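PDB 6ABX: citrate synthase, which probably catalyses the condensation of acetyl-CoA with oxaloacetate and water to give citrate and CoA, a step of the tricarboxylic acid cycle. Local coordinates for residues 149-153 and 165-170; 68-74 and 120-126. All coordinates share one frame; numbering follows the deposited sequence.

Followed from the N terminus, the chain illustrates how a mainly helical enzyme ties its helices together in succession. Interaction 2 comes first: the end of helix 58-69 and the loop after it, residues 68-74, meet helix 112-134, closing a largely helical loop of 45 residues. Interaction 1 follows in series, neither nested nor crossed, and closes an excursion of only 11 residues between the consecutive helices 148-157 and 163-174. Helices 112-134 and 148-157, each carrying one side of a contact, are neighbours in the chain and in space: Phe-152 packs on Pro-124, and Asn-151 touches Arg-72. Each contact ties one pair, and these touches bring the two pairs together.

Interaction 1 of 2, residues 149-153 and 165-170; sequences SENFL and DTRVLD
Leu-169 reaches from helix 163-174 to meet Leu-153 of helix 148-157 tip to tip, and its branch CD2 does most of the touching. This methyl lies 3.7 Å from Leu-153 CG and 3.6 Å from the carbonyl O of Ser-149, one turn earlier, so it sits against the face of that helix formed by Ser-149 and Leu-153. The CB of Phe-152 flanks the same methyl, with the two side chains crossing at about a right angle; its ring also packs on helix 112-134 and edge-to-face on Phe-319. Leu-153 CD2 also meets the Leu-169 methyl, while its branch CD1 lies 3.8 Å from Asp-165 O, against the backbone of the partner helix.

Ser-149 carries the polar end. Its OG, anti to its own carbonyl carbon (chi1 -64°), donates to Asp-170 OD1 at 2.6 Å, using the anti lone pair of that oxygen. A water bridges the same pair: it accepts from Ser-149 N at 3.0 Å and donates to Asp-170 OD1 at 2.7 Å. The carboxylate is thus gripped on OD1 by two donors, while OD2 is bound by Phe-43 N, which limits its freedom to turn. With an alanine here, the Ser-149 hydroxyl, the bridging water and Phe-43 N would probably be left without their acceptor. On the flank, Thr-166 lays CG2 4.0 Å from Glu-150 CB, and its OG1 is engaged by Ser-162 O of its own chain.

The axes of the two short segments come within 8.8 Å at a crossing angle of 108°, so the two helices meet steeply: two consecutive helices of the mainly helical citrate synthase fold, joined by a short link and packed nearly at right angles, with a leucine centre and a serine-aspartate bond at one end.

Interaction 2 of 2, residues 68-74 and 120-126; sequences LAEERSI and TAKIPTI
Loop-to-helix packing joins residues 68-74, where helix 58-69 ends and the chain turns, to one side of helix 112-134 in a buried part of the subunit. Ala-121 offers the close approach that a small side chain permits: its CB lies 3.4 Å from Leu-68 O and is also approached by Glu-71 O, both carbonyls belonging to the bend around the type I beta turn from Ala-69 to Arg-72.

Beyond the turn, Thr-125 supplies the polar link. Its OG1 donates to Arg-72 O at 2.7 Å, approaching with an angle of 146° at the carbonyl oxygen and 18° off the carbonyl plane. With OG1 anti to its carbonyl carbon (chi1 -49°), the hydroxyl faces the loop, while CG2 is left to meet Ile-74 CG1 at 3.9 Å. In the mainly helical citrate synthase fold, the loop that leaves helix 58-69 is fastened to the side of helix 112-134 by this side-chain-to-backbone bond. Helix 112-134 is kinked at Pro-124, whose N carries no hydrogen, and Thr-125 N makes a weak bond to Lys-122 O.

Lys-122 runs extended along the loop, so that its aliphatic chain, rather than its amine, makes the contact: CG lies 3.2 Å from Glu-71 O and CE 3.2 Å from Ser-73 O. Ile-74 runs alongside it the other way, its CG2 4.0 Å from Lys-122 CB and equally far from Ile-126 CG1. Arg-72 rests CG against Ala-121 O; its guanidinium, with one face over Ala-69 CA, bonds through NH1 to Leu-146 O.

Interaction 1 of 2, residues 149-153 and 165-170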
loop_
_atom_site.group_PDB
_atom_site.type_symbol
_atom_site.label_atom_id
_atom_site.label_comp_id
_atom_site.label_asym_id
_atom_site.label_seq_id
_atom_site.Cartn_x
_atom_site.Cartn_y
_atom_site.Cartn_z
ATOM N N SER A 149 21.647 8.937 13.676
ATOM C CA SER A 149 21.059 8.576 14.992
ATOM C C SER A 149 21.267 9.722 16.000
ATOM O O SER A 149 20.360 10.000 16.801
ATOM C CB SER A 149 21.650 7.276 15.473
ATOM O OG SER A 149 21.303 6.215 14.581
ATOM N N GLU A 150 22.420 10.386 15.924
ATOM C CA GLU A 150 22.669 11.539 16.829
ATOM C C GLU A 150 21.607 12.630 16.566
ATOM O O GLU A 150 21.012 13.223 17.486
ATOM C CB GLU A 150 24.085 12.097 16.670
ATOM C CG GLU A 150 24.295 13.178 17.721
ATOM C CD GLU A 150 25.675 13.762 17.949
ATOM O OE1 GLU A 150 26.609 13.407 17.156
ATOM O OE2 GLU A 150 25.790 14.582 18.926
ATOM N N ASN A 151 21.357 12.908 15.285
ATOM C CA ASN A 151 20.392 13.905 14.906
ATOM C C ASN A 151 18.975 13.523 15.364
ATOM O O ASN A 151 18.168 14.408 15.730
ATOM C CB ASN A 151 20.361 14.138 13.395
ATOM C CG ASN A 151 19.364 15.199 13.015
ATOM O OD1 ASN A 151 19.570 16.374 13.364
ATOM N ND2 ASN A 151 18.343 14.828 12.270
ATOM N N PHE A 152 18.620 12.237 15.266
ATOM C CA PHE A 152 17.287 11.794 15.616
ATOM C C PHE A 152 17.025 12.100 17.112
ATOM O O PHE A 152 15.986 12.678 17.479
ATOM C CB PHE A 152 17.144 10.289 15.323
ATOM C CG PHE A 152 15.737 9.775 15.138
ATOM C CD1 PHE A 152 14.620 10.510 15.496
ATOM C CD2 PHE A 152 15.532 8.527 14.583
ATOM C CE1 PHE A 152 13.342 10.024 15.298
ATOM C CE2 PHE A 152 14.247 8.032 14.421
ATOM C CZ PHE A 152 13.159 8.798 14.719
ATOM N N LEU A 153 17.999 11.805 17.948
ATOM C CA LEU A 153 17.864 12.086 19.388
ATOM C C LEU A 153 17.878 13.590 19.663
ATOM O O LEU A 153 17.131 14.083 20.487
ATOM C CB LEU A 153 18.957 11.378 20.177
ATOM C CG LEU A 153 18.841 9.852 20.216
ATOM C CD1 LEU A 153 20.036 9.253 20.924
ATOM C CD2 LEU A 153 17.550 9.420 20.859
ATOM N N ASP A 165 24.031 6.831 24.250
ATOM C CA ASP A 165 22.632 6.846 23.782
ATOM C C ASP A 165 22.607 6.749 22.254
ATOM O O ASP A 165 21.803 6.001 21.684
ATOM C CB ASP A 165 21.835 8.054 24.300
ATOM C CG ASP A 165 21.290 7.911 25.718
ATOM O OD1 ASP A 165 21.488 6.837 26.319
ATOM O OD2 ASP A 165 20.594 8.850 26.174
ATOM N N THR A 166 23.439 7.535 21.585
ATOM C CA THR A 166 23.476 7.506 20.138
ATOM C C THR A 166 23.749 6.087 19.637
ATOM O O THR A 166 23.093 5.640 18.683
ATOM C CB THR A 166 24.529 8.453 19.574
ATOM O OG1 THR A 166 24.093 9.730 20.060
ATOM C CG2 THR A 166 24.628 8.394 18.070
ATOM N N ARG A 167 24.763 5.428 20.206
ATOM C CA ARG A 167 25.137 4.122 19.762
ATOM C C ARG A 167 23.987 3.124 19.906
ATOM O O ARG A 167 23.737 2.298 19.008
ATOM C CB ARG A 167 26.317 3.608 20.592
ATOM C CG ARG A 167 26.826 2.260 20.134
ATOM C CD ARG A 167 27.587 2.442 18.851
ATOM N NE ARG A 167 28.219 1.213 18.411
ATOM C CZ ARG A 167 29.435 0.812 18.788
ATOM N NH1 ARG A 167 30.097 1.455 19.744
ATOM N NH2 ARG A 167 29.993 -0.218 18.169
ATOM N N VAL A 168 23.283 3.167 21.038
ATOM C CA VAL A 168 22.141 2.256 21.281
ATOM C C VAL A 168 21.044 2.491 20.241
ATOM O O VAL A 168 20.528 1.531 19.666
ATOM C CB VAL A 168 21.601 2.346 22.726
ATOM C CG1 VAL A 168 20.427 1.404 22.875
ATOM C CG2 VAL A 168 22.700 1.997 23.737
ATOM N N LEU A 169 20.745 3.749 19.936
ATOM C CA LEU A 169 19.719 4.034 18.904
ATOM C C LEU A 169 20.197 3.509 17.543
ATOM O O LEU A 169 19.421 2.877 16.768
ATOM C CB LEU A 169 19.409 5.523 18.785
ATOM C CG LEU A 169 18.387 5.837 17.701
ATOM C CD1 LEU A 169 17.105 5.085 17.895
ATOM C CD2 LEU A 169 18.103 7.333 17.644
ATOM N N ASP A 170 21.483 3.743 17.221
ATOM C CA ASP A 170 22.041 3.355 15.957
ATOM C C ASP A 170 21.901 1.829 15.756
ATOM O O ASP A 170 21.446 1.337 14.733
ATOM C CB ASP A 170 23.493 3.804 15.918
ATOM C CG ASP A 170 23.966 3.998 14.512
ATOM O OD1 ASP A 170 23.432 4.945 13.824
ATOM O OD2 ASP A 170 24.784 3.184 14.127
HETATM O O HOH W 1 23.971 7.359 12.656
#

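Interaction 2 of 2, residues 68-74 and 120-126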
loop_
_atom_site.group_PDB
_atom_site.type_symbol
_atom_site.label_atom_id
_atom_site.label_comp_id
_atom_site.label_asym_id
_atom_site.label_seq_id
_atom_site.Cartn_x
_atom_site.Cartn_y
_atom_site.Cartn_z
ATOM N N LEU A 68 22.672 11.993 2.791
ATOM C CA LEU A 68 21.522 11.796 3.691
ATOM C C LEU A 68 21.270 13.046 4.549
ATOM O O LEU A 68 20.099 13.541 4.622
ATOM C CB LEU A 68 21.752 10.572 4.593
ATOM C CG LEU A 68 21.361 9.208 4.038
ATOM C CD1 LEU A 68 21.995 8.099 4.872
ATOM C CD2 LEU A 68 19.860 9.065 4.014
ATOM N N ALA A 69 22.312 13.564 5.181
ATOM C CA ALA A 69 22.190 14.633 6.168
ATOM C C ALA A 69 21.556 15.878 5.523
ATOM O O ALA A 69 20.782 16.615 6.145
ATOM C CB ALA A 69 23.531 14.935 6.768
ATOM N N GLU A 70 21.913 16.129 4.247
ATOM C CA GLU A 70 21.419 17.288 3.531
ATOM C C GLU A 70 20.014 17.074 2.910
ATOM O O GLU A 70 19.502 18.009 2.272
ATOM C CB GLU A 70 22.431 17.690 2.454
ATOM C CG GLU A 70 23.740 18.168 3.002
ATOM C CD GLU A 70 23.757 19.450 3.813
ATOM O OE1 GLU A 70 24.752 19.663 4.530
ATOM O OE2 GLU A 70 22.797 20.276 3.685
ATOM N N GLU A 71 19.305 15.954 3.194
ATOM C CA GLU A 71 18.009 15.676 2.618
ATOM C C GLU A 71 16.917 15.529 3.704
ATOM O O GLU A 71 15.811 15.086 3.427
ATOM C CB GLU A 71 18.061 14.420 1.768
ATOM C CG GLU A 71 18.976 14.608 0.582
ATOM C CD GLU A 71 18.327 15.114 -0.677
ATOM O OE1 GLU A 71 19.058 15.099 -1.676
ATOM O OE2 GLU A 71 17.084 15.480 -0.658
ATOM N N ARG A 72 17.225 16.004 4.904
ATOM C CA ARG A 72 16.383 15.780 6.116
ATOM C C ARG A 72 15.202 16.747 6.293
ATOM O O ARG A 72 14.322 16.427 7.132
ATOM C CB ARG A 72 17.230 15.832 7.374
ATOM C CG ARG A 72 18.170 14.657 7.538
ATOM C CD ARG A 72 19.080 14.913 8.716
ATOM N NE ARG A 72 20.033 13.862 8.915
ATOM C CZ ARG A 72 21.198 13.989 9.521
ATOM N NH1 ARG A 72 21.482 15.111 10.185
ATOM N NH2 ARG A 72 22.041 12.968 9.511
ATOM N N SER A 73 15.183 17.895 5.595
ATOM C CA SER A 73 14.155 18.935 5.799
ATOM C C SER A 73 12.838 18.490 5.199
ATOM O O SER A 73 12.858 17.831 4.142
ATOM C CB SER A 73 14.515 20.270 5.144
ATOM O OG SER A 73 15.614 20.794 5.793
ATOM N N ILE A 74 11.748 18.899 5.840
ATOM C CA ILE A 74 10.425 18.623 5.314
ATOM C C ILE A 74 9.761 19.925 4.851
ATOM O O ILE A 74 10.018 21.019 5.396
ATOM C CB ILE A 74 9.583 17.856 6.342
ATOM C CG1 ILE A 74 9.495 18.597 7.677
ATOM C CG2 ILE A 74 10.121 16.445 6.517
ATOM C CD1 ILE A 74 8.574 17.927 8.708
ATOM N N THR A 120 14.219 8.153 3.819
ATOM C CA THR A 120 14.971 7.687 4.941
ATOM C C THR A 120 15.480 8.878 5.776
ATOM O O THR A 120 15.422 8.864 6.994
ATOM C CB THR A 120 16.148 6.808 4.491
ATOM O OG1 THR A 120 15.644 5.686 3.744
ATOM C CG2 THR A 120 16.995 6.335 5.644
ATOM N N ALA A 121 15.888 9.952 5.116
ATOM C CA ALA A 121 16.321 11.159 5.777
ATOM C C ALA A 121 15.170 11.867 6.481
ATOM O O ALA A 121 15.362 12.442 7.574
ATOM C CB ALA A 121 17.006 12.120 4.808
ATOM N N LYS A 122 14.007 11.916 5.863
ATOM C CA LYS A 122 12.946 12.783 6.332
ATOM C C LYS A 122 12.022 12.130 7.340
ATOM O O LYS A 122 11.466 12.856 8.155
ATOM C CB LYS A 122 12.071 13.259 5.185
ATOM C CG LYS A 122 12.800 14.135 4.159
ATOM C CD LYS A 122 12.019 14.386 2.905
ATOM C CE LYS A 122 12.758 15.379 2.012
ATOM N NZ LYS A 122 11.954 15.814 0.855
ATOM N N ILE A 123 11.889 10.796 7.335
ATOM C CA ILE A 123 10.954 10.191 8.263
ATOM C C ILE A 123 11.269 10.582 9.706
ATOM O O ILE A 123 10.334 10.868 10.474
ATOM C CB ILE A 123 10.805 8.683 7.996
ATOM C CG1 ILE A 123 9.968 8.529 6.720
ATOM C CG2 ILE A 123 10.188 8.009 9.196
ATOM C CD1 ILE A 123 10.009 7.174 6.049
ATOM N N PRO A 124 12.527 10.519 10.181
ATOM C CA PRO A 124 12.822 10.936 11.558
ATOM C C PRO A 124 12.407 12.372 11.844
ATOM O O PRO A 124 11.999 12.675 12.993
ATOM C CB PRO A 124 14.336 10.755 11.749
ATOM C CG PRO A 124 14.661 9.681 10.678
ATOM C CD PRO A 124 13.722 9.952 9.530
ATOM N N THR A 125 12.492 13.248 10.856
ATOM C CA THR A 125 12.084 14.623 11.063
ATOM C C THR A 125 10.587 14.694 11.391
ATOM O O THR A 125 10.149 15.388 12.278
ATOM C CB THR A 125 12.420 15.475 9.844
ATOM O OG1 THR A 125 13.786 15.187 9.505
ATOM C CG2 THR A 125 12.166 16.953 10.068
ATOM N N ILE A 126 9.811 13.907 10.659
ATOM C CA ILE A 126 8.337 13.838 10.857
ATOM C C ILE A 126 8.036 13.246 12.229
ATOM O O ILE A 126 7.212 13.770 13.005
ATOM C CB ILE A 126 7.690 13.012 9.728
ATOM C CG1 ILE A 126 7.808 13.736 8.381
ATOM C CG2 ILE A 126 6.255 12.643 10.048
ATOM C CD1 ILE A 126 7.552 12.896 7.170
#